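KLLA0E08119p (Kluyveromyces lactis, PDB 3VA7) probably catalyses the ATP-dependent, biotin-mediated carboxylation of urea to urea-1-carboxylate, the first step of urea breakdown by the allophanate route. Local coordinates at residues A[257-262]-A[461-466]; A[782-787]-A[814-819]; A[1002-1007]-A[1121-1126]; A[1049-1054]-A[1088-1093]; A[1170-1175]-A[1224-1229]. All coordinates share one frame; numbering follows the deposited sequence.

How the interactions relate
The five contacts are spread over the domains of a single-chain biotin-dependent carboxylase. Interaction 1 belongs to the biotin carboxylase part and stands apart: its centre is about 48 Å from that of interaction 4 and about 78 Å from that of interaction 3. Interactions 2, 3 and 4 lie in the carboxyltransferase part. The Leu784 side chain of interaction 2 is about 11 Å from the bound sodium ion, the Thr1050 side chain of interaction 4 about 13 Å from urea. Interactions 3 and 4 approach within about 16 Å (nearest atoms); in sequence, interaction 4 falls between the segments of interaction 3. Interaction 5 lies in the biotin carrier domain, whose Lys1202, the biotinyl-motif lysine, lies at the bound biotin group.

Interaction 1: residues A[257-262]-A[461-466]; sequences CSLQRR and AKVATK
In the biotin carboxylase domain, Ser258, Leu259 and Gln260 at the end of strand 249-261 receive Val463, Ala464 and Thr465 from the loop after helix 456-460. No direct hydrogen bond joins the two segments. The backbones meet where Thr465 CA turns its hydrogen to Ser258 O, a CA-H...O contact of 3.2 Å. A water bridges the gap, hydrogen-bonded to Gln260 O (2.8 Å) and Ala464 O (2.9 Å). Leu259 CD2 meets Val463 CG1 at 3.9 Å, the two side chains crossing nearly at right angles, with Met457 and Phe458 of the helix against both. Gln260 runs alongside Thr465, its amide near the CG2 methyl; NE2 bonds back to Cys257 O (2.8 Å), which fixes how the amide is turned. The hydroxyls look outside the pair, Ser258 OG to Asp256 and Thr465 OG1 to Ala234 O. An inverse gamma turn centred on Leu259 kinks the strand here, where the C-terminal part of a biotin carboxylase fold packs on a strand of the ATP-binding part, in a sheet both parts share.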
# COMPACT_ATOMS: atom_id res chain seq x y z
N CYS A 257 -10.16 -35.52 12.52
CA CYS A 257 -9.44 -34.75 11.54
C CYS A 257 -9.93 -35.12 10.18
O CYS A 257 -9.21 -35.05 9.17
CB CYS A 257 -7.93 -35.01 11.68
SG CYS A 257 -7.22 -34.53 13.31
N SER A 258 -11.21 -35.47 10.13
CA SER A 258 -11.88 -35.84 8.89
C SER A 258 -11.94 -34.72 7.83
O SER A 258 -11.90 -35.03 6.64
CB SER A 258 -13.28 -36.37 9.20
OG SER A 258 -13.29 -37.12 10.41
N LEU A 259 -12.04 -33.45 8.23
CA LEU A 259 -12.26 -32.38 7.23
C LEU A 259 -10.97 -32.03 6.50
O LEU A 259 -10.27 -31.07 6.83
CB LEU A 259 -12.95 -31.15 7.86
CG LEU A 259 -14.40 -31.36 8.37
CD1 LEU A 259 -14.91 -30.21 9.20
CD2 LEU A 259 -15.39 -31.67 7.23
N GLN A 260 -10.66 -32.85 5.51
CA GLN A 260 -9.42 -32.78 4.74
C GLN A 260 -9.75 -32.52 3.25
O GLN A 260 -10.74 -33.02 2.73
CB GLN A 260 -8.69 -34.11 4.82
CG GLN A 260 -8.13 -34.48 6.19
CD GLN A 260 -7.52 -35.90 6.24
OE1 GLN A 260 -6.85 -36.35 5.28
NE2 GLN A 260 -7.75 -36.59 7.34
N ARG A 261 -8.90 -31.76 2.57
CA ARG A 261 -9.07 -31.47 1.18
C ARG A 261 -7.89 -32.07 0.45
O ARG A 261 -6.74 -31.72 0.74
CB ARG A 261 -9.13 -29.96 0.97
CG ARG A 261 -9.30 -29.55 -0.47
CD ARG A 261 -8.97 -28.09 -0.68
NE ARG A 261 -7.53 -27.83 -0.78
CZ ARG A 261 -6.75 -28.12 -1.83
NH1 ARG A 261 -5.45 -27.83 -1.77
NH2 ARG A 261 -7.24 -28.69 -2.93
N ARG A 262 -8.17 -32.97 -0.51
CA ARG A 262 -7.12 -33.73 -1.19
C ARG A 262 -6.09 -34.13 -0.13
O ARG A 262 -4.88 -33.95 -0.30
CB ARG A 262 -6.46 -32.92 -2.32
CG ARG A 262 -7.25 -32.83 -3.67
CD ARG A 262 -6.33 -33.07 -4.91
NE ARG A 262 -5.11 -32.22 -4.94
CZ ARG A 262 -4.03 -32.44 -5.71
NH1 ARG A 262 -4.00 -33.48 -6.54
NH2 ARG A 262 -2.98 -31.61 -5.67
N ALA A 461 -22.66 -32.94 11.79
CA ALA A 461 -21.51 -33.79 12.01
C ALA A 461 -21.40 -34.83 10.92
O ALA A 461 -20.72 -35.83 11.08
CB ALA A 461 -21.55 -34.42 13.43
N LYS A 462 -22.03 -34.59 9.78
CA LYS A 462 -21.88 -35.52 8.65
C LYS A 462 -20.53 -35.31 7.95
O LYS A 462 -20.47 -35.06 6.75
CB LYS A 462 -23.09 -35.50 7.68
CG LYS A 462 -24.46 -35.18 8.35
CD LYS A 462 -25.50 -36.33 8.16
CE LYS A 462 -25.73 -36.77 6.66
NZ LYS A 462 -27.07 -36.42 6.10
N VAL A 463 -19.46 -35.45 8.73
CA VAL A 463 -18.06 -35.26 8.32
C VAL A 463 -17.37 -36.56 7.90
O VAL A 463 -17.50 -37.58 8.56
CB VAL A 463 -17.18 -34.65 9.50
CG1 VAL A 463 -17.69 -33.29 9.93
CG2 VAL A 463 -17.13 -35.58 10.73
N ALA A 464 -16.61 -36.53 6.81
CA ALA A 464 -15.83 -37.69 6.42
C ALA A 464 -14.60 -37.22 5.66
O ALA A 464 -14.62 -36.16 5.08
CB ALA A 464 -16.64 -38.60 5.59
N THR A 465 -13.55 -38.03 5.65
CA THR A 465 -12.30 -37.73 4.96
C THR A 465 -12.55 -37.31 3.49
O THR A 465 -11.65 -36.81 2.79
CB THR A 465 -11.29 -38.92 5.11
OG1 THR A 465 -11.02 -39.16 6.51
CG2 THR A 465 -9.95 -38.64 4.41
N LYS A 466 -13.80 -37.46 3.07
CA LYS A 466 -14.16 -37.28 1.66
C LYS A 466 -14.91 -35.96 1.37
O LYS A 466 -14.80 -35.39 0.27
CB LYS A 466 -14.98 -38.50 1.21
CG LYS A 466 -14.93 -38.80 -0.29
CD LYS A 466 -13.48 -38.79 -0.84
CE LYS A 466 -13.46 -38.18 -2.28
NZ LYS A 466 -12.13 -38.22 -2.96
O HOH W 1 -13.02 -34.09 3.84

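Interaction 2: residues A[782-787]-A[814-819]; sequences VPLSYG and DKILPK
Pro783 and Leu784 meet Ile816 and Leu817 where strand 778-783 of the carboxyltransferase part gives way to helix 786-802, at the helix N-cap Ser785. The loop that follows this helix returns to pack on the strand end. The tight side is apolar. The CG1 and CD1 arm of Ile816 lies against both methyls of Val782, crossing that side chain at about a right angle, and Leu784 CD1 closes on Ile816 CG1 at 4.2 Å. The other branch, Ile816 CG2, faces Pro783 CD (4.1 Å). Leu811 of the same loop touches Val782 and Leu784 as well, so the strand end is buried under hydrophobic groups. Leu817 continues the layer: its CB rests on Pro783 CB (4.1 Å), while CG, anti to the carbonyl carbon (chi1 -71°), sits near Ser785 N at 3.8 Å. The direct polar link is slight, a weak bond from Leu817 N to Pro783 O of 3.2 Å bent to 124°. The Lys815 side chain turns from the strand to lie along Val788 and Gln791 of the helix. On the looser side Pro818 and Lys819 face solvent. Ser785 OG turns to cap Val788 N in the first turn of the helix. A water links two backbone groups that do not bond directly, accepting from Ser785 N at 2.8 Å and donating to Lys815 O at 2.8 Å.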
# COMPACT_ATOMS: atom_id res chain seq x y z
N VAL A 782 -12.20 28.65 -19.13
CA VAL A 782 -13.23 29.64 -19.24
C VAL A 782 -13.40 30.23 -17.81
O VAL A 782 -13.60 29.48 -16.84
CB VAL A 782 -14.44 28.87 -19.82
CG1 VAL A 782 -15.48 28.63 -18.82
CG2 VAL A 782 -14.95 29.52 -21.08
N PRO A 783 -13.22 31.55 -17.65
CA PRO A 783 -13.31 32.15 -16.30
C PRO A 783 -14.72 32.13 -15.73
O PRO A 783 -15.74 32.28 -16.43
CB PRO A 783 -12.85 33.59 -16.51
CG PRO A 783 -13.10 33.84 -17.93
CD PRO A 783 -13.06 32.57 -18.70
N LEU A 784 -14.77 31.91 -14.43
CA LEU A 784 -16.00 31.63 -13.75
C LEU A 784 -15.82 32.31 -12.37
O LEU A 784 -14.68 32.29 -11.78
CB LEU A 784 -16.13 30.13 -13.61
CG LEU A 784 -17.18 29.30 -14.34
CD1 LEU A 784 -17.21 29.54 -15.81
CD2 LEU A 784 -17.04 27.80 -13.97
N SER A 785 -16.91 32.97 -11.92
CA SER A 785 -17.00 33.61 -10.62
C SER A 785 -17.17 32.55 -9.55
O SER A 785 -17.70 31.44 -9.79
CB SER A 785 -18.24 34.51 -10.57
OG SER A 785 -19.44 33.74 -10.51
N TYR A 786 -16.76 32.91 -8.33
CA TYR A 786 -16.99 32.03 -7.20
C TYR A 786 -18.44 31.50 -7.19
O TYR A 786 -18.67 30.30 -7.01
CB TYR A 786 -16.61 32.75 -5.91
CG TYR A 786 -17.08 31.98 -4.70
CD1 TYR A 786 -16.39 30.81 -4.26
CD2 TYR A 786 -18.25 32.39 -4.00
CE1 TYR A 786 -16.83 30.08 -3.13
CE2 TYR A 786 -18.70 31.65 -2.90
CZ TYR A 786 -17.99 30.51 -2.48
OH TYR A 786 -18.49 29.82 -1.39
N GLY A 787 -19.43 32.39 -7.40
CA GLY A 787 -20.85 32.02 -7.24
C GLY A 787 -21.30 31.04 -8.32
O GLY A 787 -21.99 30.02 -8.06
N ASP A 814 -23.95 32.49 -20.59
CA ASP A 814 -24.38 33.45 -19.58
C ASP A 814 -23.86 33.12 -18.17
O ASP A 814 -24.05 33.89 -17.22
CB ASP A 814 -25.91 33.61 -19.57
CG ASP A 814 -26.65 32.28 -19.52
OD1 ASP A 814 -26.79 31.64 -20.62
OD2 ASP A 814 -27.11 31.88 -18.40
N LYS A 815 -23.19 31.98 -18.04
CA LYS A 815 -22.51 31.61 -16.79
C LYS A 815 -21.03 32.12 -16.75
O LYS A 815 -20.40 32.15 -15.70
CB LYS A 815 -22.62 30.09 -16.52
CG LYS A 815 -24.04 29.51 -16.37
CD LYS A 815 -24.62 29.65 -14.93
CE LYS A 815 -25.38 30.99 -14.63
NZ LYS A 815 -26.88 30.89 -14.45
N ILE A 816 -20.50 32.55 -17.89
CA ILE A 816 -19.08 32.84 -17.99
C ILE A 816 -18.73 34.31 -17.87
O ILE A 816 -19.23 35.10 -18.66
CB ILE A 816 -18.52 32.36 -19.34
CG1 ILE A 816 -18.68 30.85 -19.47
CG2 ILE A 816 -17.08 32.81 -19.52
CD1 ILE A 816 -18.28 30.29 -20.82
N LEU A 817 -17.85 34.64 -16.91
CA LEU A 817 -17.21 35.96 -16.84
C LEU A 817 -16.68 36.49 -18.21
O LEU A 817 -16.09 35.73 -18.99
CB LEU A 817 -16.09 35.98 -15.79
CG LEU A 817 -16.32 35.93 -14.26
CD1 LEU A 817 -14.98 36.15 -13.54
CD2 LEU A 817 -17.43 36.92 -13.69
N PRO A 818 -16.91 37.79 -18.50
CA PRO A 818 -16.46 38.42 -19.76
C PRO A 818 -14.96 38.41 -19.95
O PRO A 818 -14.47 38.31 -21.08
CB PRO A 818 -16.94 39.89 -19.63
CG PRO A 818 -17.48 40.04 -18.20
CD PRO A 818 -17.86 38.65 -17.77
N LYS A 819 -14.23 38.52 -18.84
CA LYS A 819 -12.76 38.58 -18.84
C LYS A 819 -12.22 37.99 -17.51
O LYS A 819 -12.87 38.04 -16.48
CB LYS A 819 -12.34 40.04 -18.98
CG LYS A 819 -10.85 40.30 -18.87
CD LYS A 819 -10.52 41.74 -19.26
CE LYS A 819 -9.12 41.85 -19.91
NZ LYS A 819 -8.02 42.08 -18.93
O HOH W 2 -19.15 33.46 -13.58

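Interaction 3: residues A[1002-1007]-A[1121-1126]; sequences LDPRHR and DSIVAF
Arg1005 NH1 donates to Ser1122 OG at 2.8 Å (N-H...O 153°), with the oxygen close to the guanidinium plane and at its edge. The same arginine also covers Phe1126: its CA sits 3.6 Å from the ring centroid, almost on the ring normal, a CH-pi contact, and Arg1005 O lies over a face of the ring too. Its CG lies 3.8 Å from Phe1126 CB. A bend at chi3 (-76°) swings the guanidinium away from the ring toward Ser1122, leaving the two planes 89° apart. Beside it, Pro1004 CD reaches Ile1123 CG1 at 4.2 Å, the two side chains meeting at a slant. Together these residues seat helix 1120-1128 on the short 3-10 turn that follows strand 997-1001 in the carboxyltransferase part. Behind the arginine stands Asp1003, which it grips side-on in a salt bridge. NE reaches OD2 at 2.8 Å on the syn lone pair, and NH2 reaches OD1 in a longer, tilted bond. OD2 also accepts from Arg1005 N at 3.0 Å on its anti side, forming an Asx turn, so one carboxylate holds both the backbone and the head of Arg1005. Farther out, Trp1115 of helix 1109-1117 touches Asp1003, Pro1004 and Arg1005.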
# COMPACT_ATOMS: atom_id res chain seq x y z
N LEU A 1002 18.98 25.70 8.68
CA LEU A 1002 18.88 26.66 9.78
C LEU A 1002 20.04 27.62 9.71
O LEU A 1002 19.93 28.77 10.14
CB LEU A 1002 18.80 25.95 11.14
CG LEU A 1002 17.39 25.37 11.41
CD1 LEU A 1002 17.37 24.38 12.56
CD2 LEU A 1002 16.37 26.50 11.66
N ASP A 1003 21.13 27.17 9.08
CA ASP A 1003 22.29 28.01 8.80
C ASP A 1003 22.11 28.73 7.46
O ASP A 1003 22.02 28.08 6.44
CB ASP A 1003 23.57 27.15 8.81
CG ASP A 1003 24.86 28.00 8.87
OD1 ASP A 1003 25.86 27.46 9.45
OD2 ASP A 1003 24.90 29.15 8.34
N PRO A 1004 22.04 30.07 7.47
CA PRO A 1004 21.82 30.80 6.22
C PRO A 1004 22.92 30.61 5.17
O PRO A 1004 22.65 30.77 3.95
CB PRO A 1004 21.74 32.27 6.67
CG PRO A 1004 21.17 32.15 8.07
CD PRO A 1004 21.98 30.99 8.62
N ARG A 1005 24.12 30.28 5.63
CA ARG A 1005 25.26 29.95 4.73
C ARG A 1005 25.07 28.56 4.13
O ARG A 1005 25.98 28.05 3.47
CB ARG A 1005 26.61 29.97 5.51
CG ARG A 1005 26.80 31.24 6.35
CD ARG A 1005 27.85 31.13 7.44
NE ARG A 1005 27.46 30.36 8.63
CZ ARG A 1005 28.20 30.32 9.75
NH1 ARG A 1005 29.35 31.01 9.83
NH2 ARG A 1005 27.81 29.59 10.80
N HIS A 1006 23.94 27.90 4.40
CA HIS A 1006 23.75 26.59 3.82
C HIS A 1006 22.74 26.66 2.73
O HIS A 1006 22.29 25.65 2.20
CB HIS A 1006 23.36 25.57 4.86
CG HIS A 1006 24.52 25.07 5.63
ND1 HIS A 1006 24.39 24.47 6.87
CD2 HIS A 1006 25.85 25.10 5.36
CE1 HIS A 1006 25.58 24.14 7.32
NE2 HIS A 1006 26.49 24.51 6.42
N ARG A 1007 22.39 27.89 2.36
CA ARG A 1007 21.29 28.07 1.45
C ARG A 1007 21.89 28.46 0.16
O ARG A 1007 22.45 29.54 0.05
CB ARG A 1007 20.30 29.12 1.95
CG ARG A 1007 19.75 28.75 3.27
CD ARG A 1007 19.00 29.86 3.94
NE ARG A 1007 18.59 29.44 5.27
CZ ARG A 1007 18.02 30.23 6.18
NH1 ARG A 1007 17.76 31.50 5.90
NH2 ARG A 1007 17.71 29.74 7.40
N ASP A 1121 28.53 37.99 11.06
CA ASP A 1121 29.57 38.51 10.18
C ASP A 1121 29.77 37.61 8.98
O ASP A 1121 29.66 38.04 7.81
CB ASP A 1121 30.87 38.64 10.98
CG ASP A 1121 30.69 39.50 12.24
OD1 ASP A 1121 30.96 40.74 12.13
OD2 ASP A 1121 30.24 38.95 13.30
N SER A 1122 30.07 36.35 9.30
CA SER A 1122 30.14 35.26 8.36
C SER A 1122 28.87 35.12 7.52
O SER A 1122 28.96 34.97 6.28
CB SER A 1122 30.40 34.00 9.15
OG SER A 1122 30.68 32.94 8.27
N ILE A 1123 27.70 35.21 8.17
CA ILE A 1123 26.41 35.15 7.46
C ILE A 1123 26.32 36.25 6.40
O ILE A 1123 25.99 35.96 5.24
CB ILE A 1123 25.20 35.19 8.46
CG1 ILE A 1123 24.99 33.83 9.10
CG2 ILE A 1123 23.94 35.66 7.79
CD1 ILE A 1123 24.52 33.89 10.54
N VAL A 1124 26.65 37.48 6.78
CA VAL A 1124 26.49 38.62 5.86
C VAL A 1124 27.45 38.60 4.68
O VAL A 1124 27.05 38.77 3.55
CB VAL A 1124 26.56 39.96 6.61
CG1 VAL A 1124 26.39 41.16 5.62
CG2 VAL A 1124 25.48 39.99 7.73
N ALA A 1125 28.72 38.38 4.97
CA ALA A 1125 29.73 38.05 3.98
C ALA A 1125 29.21 36.98 3.00
O ALA A 1125 29.29 37.18 1.76
CB ALA A 1125 30.98 37.53 4.67
N PHE A 1126 28.69 35.86 3.54
CA PHE A 1126 28.11 34.82 2.69
C PHE A 1126 27.00 35.35 1.77
O PHE A 1126 27.01 35.08 0.59
CB PHE A 1126 27.64 33.58 3.47
CG PHE A 1126 27.03 32.53 2.59
CD1 PHE A 1126 27.79 31.48 2.11
CD2 PHE A 1126 25.70 32.63 2.20
CE1 PHE A 1126 27.23 30.53 1.25
CE2 PHE A 1126 25.13 31.69 1.34
CZ PHE A 1126 25.90 30.64 0.88

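Interaction 4: residues A[1049-1054]-A[1088-1093]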
# COMPACT_ATOMS: atom_id res chain seq x y z
N ARG A 1049 20.21 9.71 -1.45
CA ARG A 1049 19.03 9.01 -1.00
C ARG A 1049 19.10 8.57 0.46
O ARG A 1049 20.14 8.10 0.91
CB ARG A 1049 18.72 7.86 -1.95
CG ARG A 1049 17.45 7.13 -1.72
CD ARG A 1049 17.23 6.01 -2.79
NE ARG A 1049 18.44 5.28 -3.16
CZ ARG A 1049 18.62 3.97 -3.02
NH1 ARG A 1049 17.65 3.19 -2.55
NH2 ARG A 1049 19.77 3.42 -3.38
N THR A 1050 17.99 8.79 1.19
CA THR A 1050 17.73 8.27 2.54
C THR A 1050 16.64 7.21 2.49
O THR A 1050 16.36 6.60 1.44
CB THR A 1050 17.01 9.28 3.45
OG1 THR A 1050 16.85 10.56 2.82
CG2 THR A 1050 17.61 9.33 4.85
N ILE A 1051 16.00 7.04 3.66
CA ILE A 1051 14.82 6.22 3.84
C ILE A 1051 13.58 7.13 3.82
O ILE A 1051 13.63 8.27 4.32
CB ILE A 1051 14.81 5.49 5.23
CG1 ILE A 1051 14.79 6.53 6.38
CG2 ILE A 1051 15.89 4.46 5.30
CD1 ILE A 1051 14.86 6.01 7.76
N THR A 1052 12.47 6.58 3.33
CA THR A 1052 11.20 7.29 3.31
C THR A 1052 10.80 7.71 4.69
O THR A 1052 10.93 6.96 5.65
CB THR A 1052 10.05 6.41 2.72
OG1 THR A 1052 8.86 7.21 2.65
CG2 THR A 1052 9.83 5.18 3.55
N ALA A 1053 10.30 8.93 4.79
CA ALA A 1053 9.79 9.39 6.03
C ALA A 1053 8.24 9.19 6.01
O ALA A 1053 7.48 10.00 6.59
CB ALA A 1053 10.17 10.83 6.20
N TRP A 1054 7.79 8.13 5.34
CA TRP A 1054 6.39 7.70 5.43
C TRP A 1054 6.31 6.22 5.74
O TRP A 1054 6.84 5.42 5.00
CB TRP A 1054 5.70 7.94 4.12
CG TRP A 1054 4.33 7.34 3.97
CD1 TRP A 1054 4.01 6.10 3.43
CD2 TRP A 1054 3.08 7.97 4.31
NE1 TRP A 1054 2.63 5.94 3.42
CE2 TRP A 1054 2.04 7.06 3.96
CE3 TRP A 1054 2.73 9.22 4.89
CZ2 TRP A 1054 0.69 7.35 4.19
CZ3 TRP A 1054 1.38 9.51 5.08
CH2 TRP A 1054 0.37 8.57 4.73
N VAL A 1088 20.75 -1.93 3.16
CA VAL A 1088 20.55 -2.82 4.28
C VAL A 1088 19.49 -2.14 5.18
O VAL A 1088 18.43 -2.70 5.48
CB VAL A 1088 21.92 -3.21 4.99
CG1 VAL A 1088 21.72 -3.68 6.47
CG2 VAL A 1088 22.67 -4.34 4.19
N ILE A 1089 19.78 -0.90 5.54
CA ILE A 1089 18.93 -0.07 6.32
C ILE A 1089 17.50 0.01 5.73
O ILE A 1089 16.55 -0.10 6.47
CB ILE A 1089 19.53 1.36 6.53
CG1 ILE A 1089 20.74 1.30 7.49
CG2 ILE A 1089 18.45 2.33 7.11
CD1 ILE A 1089 21.77 2.45 7.26
N ILE A 1090 17.39 0.16 4.42
CA ILE A 1090 16.07 0.30 3.77
C ILE A 1090 15.21 -0.95 4.02
O ILE A 1090 14.07 -0.83 4.50
CB ILE A 1090 16.19 0.65 2.26
CG1 ILE A 1090 16.58 2.11 2.09
CG2 ILE A 1090 14.94 0.30 1.47
CD1 ILE A 1090 16.94 2.46 0.58
N GLU A 1091 15.76 -2.13 3.73
CA GLU A 1091 15.07 -3.40 4.01
C GLU A 1091 14.76 -3.55 5.49
O GLU A 1091 13.63 -3.86 5.86
CB GLU A 1091 15.86 -4.60 3.50
CG GLU A 1091 14.96 -5.76 3.04
CD GLU A 1091 15.71 -7.12 2.86
OE1 GLU A 1091 16.99 -7.13 2.92
OE2 GLU A 1091 15.01 -8.18 2.67
N ASP A 1092 15.73 -3.27 6.33
CA ASP A 1092 15.49 -3.37 7.76
C ASP A 1092 14.32 -2.45 8.22
O ASP A 1092 13.50 -2.85 9.04
CB ASP A 1092 16.76 -3.05 8.55
CG ASP A 1092 17.78 -4.21 8.58
OD1 ASP A 1092 17.48 -5.36 8.17
OD2 ASP A 1092 18.92 -3.96 9.07
N ASN A 1093 14.26 -1.23 7.70
CA ASN A 1093 13.30 -0.26 8.12
C ASN A 1093 11.89 -0.58 7.59
O ASN A 1093 10.90 -0.27 8.27
CB ASN A 1093 13.75 1.14 7.70
CG ASN A 1093 12.71 2.22 8.03
OD1 ASN A 1093 12.47 2.52 9.23
ND2 ASN A 1093 12.09 2.81 6.98
O HOH W 3 9.96 4.65 7.32
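Asn1093 ND2 donates to a water at 2.8 Å, and that water in turn donates a hydrogen bond to Thr1052 O at 3.0 Å, the polar bridge between helix 1083-1094 and the loop after strand 1045-1049. The asparagine stretches toward the loop because its CG stands opposite the backbone N (chi1 176°), its ND2 also reaching to 4.2 Å of Ile1051 CB. No direct hydrogen bond crosses between the segments; apolar branches do the rest. Ile1051 CG2 touches Ile1089 CG2 at 3.8 Å, crossing that side chain at about a right angle, and passes Ile1090 CG1 at 4.0 Å, the two side chains sliding past each other in opposite directions. Ile1090 CD1 ends against the NH1 side of the Arg1049 guanidinium, whose charge is met by salt bridges to Asp936 and to Glu1087 of the same helix. Thr1052 OG1 accepts from Trp1054 N at 3.0 Å, an ST turn that shapes the loop, and also bonds with Asn1036 O. Thus the helix is held on this carboxyltransferase subdomain by an isoleucine cluster with polar links at either end. The Arg1049 charge, paired with two carboxylates, is probably well compensated beside those methyls.

Interaction 5: residues A[1170-1175]-A[1224-1229]; sequences LYSEYT and DMVEAG
Gly1229 N donates to Ser1172 O at 2.8 Å (N-H...O 160°), approaching almost along the C=O axis, and Ala1228 N donates to Thr1175 OG1 at 3.0 Å. These two bonds join neighbouring turns of the biotin carrier domain, a flattened antiparallel barrel of two four-stranded sheets of the biotinyl type. Residues 1170-1175 leave strand 1168-1171 of one sheet and lead into strand 1176-1181 of the other; residues 1224-1229 make the same passage in reverse, from strand 1225-1226 toward strand 1231-1235. With OG1 anti to the carbonyl carbon (chi1 -60°), the Thr1175 hydroxyl lies in front of the Ala1228 amide. Ser1172 OG turns back on its own segment and donates to Tyr1174 O at 3.2 Å, in the carbonyl plane. Outside these bonds the backbones still touch: Thr1175 CA offers its hydrogen to Val1226 O at 3.1 Å, next to the backbone pairing of Val1226 with Gly1176. Packing beyond is modest and partly in solvent. The Ala1228 methyl rests near Glu1173 O and Tyr1174 C, Tyr1171 CD1 comes near Gly1229 O, and the Val1226 CG1 methyl turns to Ser1172. Thr1175 and Glu1227 extend alongside each other, with Thr1175 CG2 3.9 Å from Glu1227 OE1.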
# COMPACT_ATOMS: atom_id res chain seq x y z
N LEU A 1170 3.62 -5.35 -34.92
CA LEU A 1170 3.48 -4.90 -33.52
C LEU A 1170 3.14 -3.42 -33.39
O LEU A 1170 3.79 -2.53 -33.95
CB LEU A 1170 4.67 -5.31 -32.65
CG LEU A 1170 4.96 -6.80 -32.42
CD1 LEU A 1170 5.90 -6.95 -31.23
CD2 LEU A 1170 3.71 -7.66 -32.21
N TYR A 1171 2.07 -3.18 -32.65
CA TYR A 1171 1.47 -1.86 -32.54
C TYR A 1171 1.47 -1.45 -31.08
O TYR A 1171 1.27 -2.32 -30.20
CB TYR A 1171 0.01 -1.92 -33.05
CG TYR A 1171 -0.17 -2.32 -34.51
CD1 TYR A 1171 0.02 -1.37 -35.53
CD2 TYR A 1171 -0.55 -3.63 -34.88
CE1 TYR A 1171 -0.14 -1.71 -36.88
CE2 TYR A 1171 -0.74 -3.98 -36.25
CZ TYR A 1171 -0.52 -3.00 -37.24
OH TYR A 1171 -0.65 -3.27 -38.58
N SER A 1172 1.70 -0.15 -30.79
CA SER A 1172 1.53 0.31 -29.39
C SER A 1172 0.08 0.64 -29.05
O SER A 1172 -0.61 1.31 -29.81
CB SER A 1172 2.49 1.45 -28.95
OG SER A 1172 2.35 2.62 -29.71
N GLU A 1173 -0.37 0.14 -27.91
CA GLU A 1173 -1.68 0.49 -27.44
C GLU A 1173 -1.87 1.97 -27.16
O GLU A 1173 -2.99 2.47 -27.33
CB GLU A 1173 -2.00 -0.30 -26.20
CG GLU A 1173 -3.52 -0.49 -26.03
CD GLU A 1173 -3.85 -1.78 -25.30
OE1 GLU A 1173 -3.24 -2.00 -24.22
OE2 GLU A 1173 -4.70 -2.56 -25.79
N TYR A 1174 -0.80 2.65 -26.76
CA TYR A 1174 -0.90 4.00 -26.25
C TYR A 1174 -0.10 5.05 -27.04
O TYR A 1174 0.85 4.71 -27.82
CB TYR A 1174 -0.50 4.00 -24.77
CG TYR A 1174 -1.38 3.04 -23.97
CD1 TYR A 1174 -0.86 1.91 -23.31
CD2 TYR A 1174 -2.77 3.25 -23.93
CE1 TYR A 1174 -1.71 1.06 -22.61
CE2 TYR A 1174 -3.62 2.40 -23.25
CZ TYR A 1174 -3.11 1.31 -22.60
OH TYR A 1174 -4.07 0.51 -21.98
N THR A 1175 -0.48 6.31 -26.86
CA THR A 1175 0.34 7.39 -27.37
C THR A 1175 1.44 7.71 -26.34
O THR A 1175 1.15 7.85 -25.15
CB THR A 1175 -0.51 8.66 -27.70
OG1 THR A 1175 -1.50 8.32 -28.68
CG2 THR A 1175 0.36 9.81 -28.21
N ASP A 1224 11.09 9.80 -30.79
CA ASP A 1224 9.98 9.78 -31.72
C ASP A 1224 8.65 9.74 -31.01
O ASP A 1224 8.46 9.00 -30.04
CB ASP A 1224 10.06 8.57 -32.68
CG ASP A 1224 11.21 8.67 -33.68
OD1 ASP A 1224 11.82 9.76 -33.88
OD2 ASP A 1224 11.52 7.62 -34.28
N MET A 1225 7.69 10.48 -31.53
CA MET A 1225 6.34 10.30 -31.07
C MET A 1225 5.69 9.10 -31.68
O MET A 1225 5.79 8.85 -32.86
CB MET A 1225 5.48 11.55 -31.29
CG MET A 1225 4.46 11.77 -30.14
SD MET A 1225 5.26 11.93 -28.49
CE MET A 1225 6.70 12.94 -28.96
N VAL A 1226 4.97 8.37 -30.85
CA VAL A 1226 4.23 7.20 -31.26
C VAL A 1226 2.74 7.36 -30.89
O VAL A 1226 2.42 7.37 -29.70
CB VAL A 1226 4.84 5.94 -30.60
CG1 VAL A 1226 4.07 4.72 -30.98
CG2 VAL A 1226 6.32 5.81 -30.99
N GLU A 1227 1.87 7.50 -31.91
CA GLU A 1227 0.39 7.49 -31.73
C GLU A 1227 -0.00 6.11 -31.34
O GLU A 1227 0.63 5.15 -31.79
CB GLU A 1227 -0.42 7.80 -33.00
CG GLU A 1227 -0.34 9.22 -33.57
CD GLU A 1227 -0.39 10.29 -32.49
OE1 GLU A 1227 -1.37 10.29 -31.71
OE2 GLU A 1227 0.57 11.09 -32.42
N ALA A 1228 -1.06 6.03 -30.54
CA ALA A 1228 -1.71 4.76 -30.28
C ALA A 1228 -2.07 4.12 -31.63
O ALA A 1228 -2.43 4.83 -32.58
CB ALA A 1228 -2.91 4.98 -29.44
N GLY A 1229 -1.93 2.81 -31.71
CA GLY A 1229 -2.20 2.06 -32.95
C GLY A 1229 -1.13 2.14 -34.05
O GLY A 1229 -1.26 1.48 -35.09